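Local coordinates for fatty acid synthase 1, isoform A (Drosophila melanogaster, PDB 6FN6), which probably makes long-chain saturated fatty acids from acetyl-CoA and malonyl-CoA with NADPH, this piece holding its dehydratase, enoylreductase and ketoreductase region, at residues G708-I713 with G780-L785. Numbering follows the deposited sequence.
Sequences GEKILI and GVDLVL
Leu712 is tied to the neighbouring parallel strand through both its backbone N and its O: N donates to Leu783 O (2.9 Å) and O accepts from Leu785 N. One step earlier the ladder is irregular. Where segment 780-785 turns a corner at Asp782, Lys710 O takes two donors, Leu783 N lying in the carbonyl plane and Asp782 N tilted 21° from it. At the same corner Asp782 OD2, through its anti lone pair, receives Lys710 N at 3.0 Å in a nearly straight bond (169°). The Glu709 carboxylate stacks on that of Asp782, their planes 13° apart, with Glu709 OE2 4.4 Å from Asp782 OD1. Such like charges would probably repel, but Glu709 OE1 accepts from the backbone N of Lys706 and forms a salt bridge with Arg805 NH2, which may offset this. Strands 710-713 and 781-786 are the central neighbours of a six-stranded parallel Rossmann-type sheet, in the zinc-binding-dehydrogenase-like part of the chain; strands 734-739 and 804-808 flank the pair. On the face that carries Ile711, Ile713, Leu783 and Leu785, Ile711, with CG1 anti to the backbone N, lays CG1 and CD1 against Leu783 CB, CG1 at 3.8 Å; helix 689-702 packs over this face, Leu699 on Ile711 and Ala698 on Leu785. Further along, the tip of Ile713, CD1, reaches Leu785 CB (4.0 Å). On the other face Leu712 and Val784 lie side by side, CD2 to CG1. Before the corner, Val781 CG2 touches Leu712 CB and Val781 CG1 packs against Lys710 CB (3.7 Å).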
loop_
_atom_site.group_PDB
_atom_site.type_symbol
_atom_site.label_atom_id
_atom_site.label_comp_id
_atom_site.label_asym_id
_atom_site.label_seq_id
_atom_site.Cartn_x
_atom_site.Cartn_y
_atom_site.Cartn_z
ATOM N N GLY A 708 -6.820 12.227 26.023
ATOM C CA GLY A 708 -7.449 10.949 26.299
ATOM C C GLY A 708 -7.224 9.911 25.216
ATOM O O GLY A 708 -7.513 8.730 25.413
ATOM N N GLU A 709 -6.712 10.346 24.067
ATOM C CA GLU A 709 -6.439 9.434 22.963
ATOM C C GLU A 709 -5.201 8.594 23.247
ATOM O O GLU A 709 -4.424 8.905 24.153
ATOM C CB GLU A 709 -6.252 10.206 21.654
ATOM C CG GLU A 709 -7.522 10.843 21.118
ATOM C CD GLU A 709 -7.349 11.415 19.721
ATOM O OE1 GLU A 709 -6.287 12.011 19.446
ATOM O OE2 GLU A 709 -8.276 11.269 18.898
ATOM N N LYS A 710 -5.033 7.524 22.474
ATOM C CA LYS A 710 -3.866 6.657 22.585
ATOM C C LYS A 710 -2.924 6.897 21.409
ATOM O O LYS A 710 -3.355 6.894 20.256
ATOM C CB LYS A 710 -4.282 5.184 22.626
ATOM C CG LYS A 710 -5.295 4.831 23.704
ATOM C CD LYS A 710 -5.802 3.405 23.524
ATOM C CE LYS A 710 -6.788 3.011 24.609
ATOM N NZ LYS A 710 -7.400 1.681 24.338
ATOM N N ILE A 711 -1.643 7.105 21.693
ATOM C CA ILE A 711 -0.667 7.313 20.625
ATOM C C ILE A 711 0.527 6.376 20.775
ATOM O O ILE A 711 1.045 6.173 21.874
ATOM C CB ILE A 711 -0.194 8.778 20.584
ATOM C CG1 ILE A 711 0.693 9.007 19.357
ATOM C CG2 ILE A 711 0.577 9.130 21.852
ATOM C CD1 ILE A 711 0.884 10.469 18.998
ATOM N N LEU A 712 0.969 5.829 19.648
ATOM C CA LEU A 712 2.148 4.973 19.610
ATOM C C LEU A 712 3.334 5.762 19.080
ATOM O O LEU A 712 3.391 6.083 17.893
ATOM C CB LEU A 712 1.898 3.742 18.734
ATOM C CG LEU A 712 3.102 2.822 18.499
ATOM C CD1 LEU A 712 3.623 2.260 19.813
ATOM C CD2 LEU A 712 2.744 1.698 17.539
ATOM N N ILE A 713 4.268 6.082 19.972
ATOM C CA ILE A 713 5.476 6.813 19.604
ATOM C C ILE A 713 6.644 5.844 19.486
ATOM O O ILE A 713 7.181 5.383 20.496
ATOM C CB ILE A 713 5.821 7.918 20.625
ATOM C CG1 ILE A 713 4.579 8.718 21.027
ATOM C CG2 ILE A 713 6.909 8.826 20.073
ATOM C CD1 ILE A 713 3.999 9.562 19.927
ATOM N N GLY A 780 -6.628 -0.880 19.432
ATOM C CA GLY A 780 -5.559 -0.153 18.774
ATOM C C GLY A 780 -5.368 1.242 19.337
ATOM O O GLY A 780 -5.858 1.549 20.424
ATOM N N VAL A 781 -4.652 2.086 18.598
ATOM C CA VAL A 781 -4.404 3.459 19.024
ATOM C C VAL A 781 -4.965 4.443 18.002
ATOM O O VAL A 781 -5.281 4.066 16.875
ATOM C CB VAL A 781 -2.898 3.702 19.254
ATOM C CG1 VAL A 781 -2.402 2.862 20.421
ATOM C CG2 VAL A 781 -2.094 3.398 17.989
ATOM N N ASP A 782 -5.083 5.707 18.404
ATOM C CA ASP A 782 -5.653 6.747 17.549
ATOM C C ASP A 782 -4.617 7.398 16.641
ATOM O O ASP A 782 -4.956 7.910 15.575
ATOM C CB ASP A 782 -6.328 7.822 18.398
ATOM C CG ASP A 782 -7.428 7.265 19.271
ATOM O OD1 ASP A 782 -8.473 6.862 18.716
ATOM O OD2 ASP A 782 -7.249 7.231 20.506
ATOM N N LEU A 783 -3.361 7.406 17.074
ATOM C CA LEU A 783 -2.287 7.958 16.258
ATOM C C LEU A 783 -1.038 7.100 16.354
ATOM O O LEU A 783 -0.771 6.479 17.384
ATOM C CB LEU A 783 -1.945 9.390 16.679
ATOM C CG LEU A 783 -3.081 10.395 16.852
ATOM C CD1 LEU A 783 -3.316 10.657 18.329
ATOM C CD2 LEU A 783 -2.777 11.687 16.115
ATOM N N VAL A 784 -0.271 7.084 15.270
ATOM C CA VAL A 784 1.028 6.433 15.253
ATOM C C VAL A 784 2.041 7.410 14.679
ATOM O O VAL A 784 1.884 7.893 13.556
ATOM C CB VAL A 784 0.998 5.125 14.437
ATOM C CG1 VAL A 784 2.371 4.458 14.433
ATOM C CG2 VAL A 784 -0.055 4.179 14.988
ATOM N N LEU A 785 3.073 7.708 15.461
ATOM C CA LEU A 785 4.200 8.493 14.974
ATOM C C LEU A 785 5.331 7.533 14.646
ATOM O O LEU A 785 6.014 7.039 15.543
ATOM C CB LEU A 785 4.645 9.523 16.011
ATOM C CG LEU A 785 5.759 10.478 15.575
ATOM C CD1 LEU A 785 5.299 11.371 14.425
ATOM C CD2 LEU A 785 6.239 11.314 16.752
#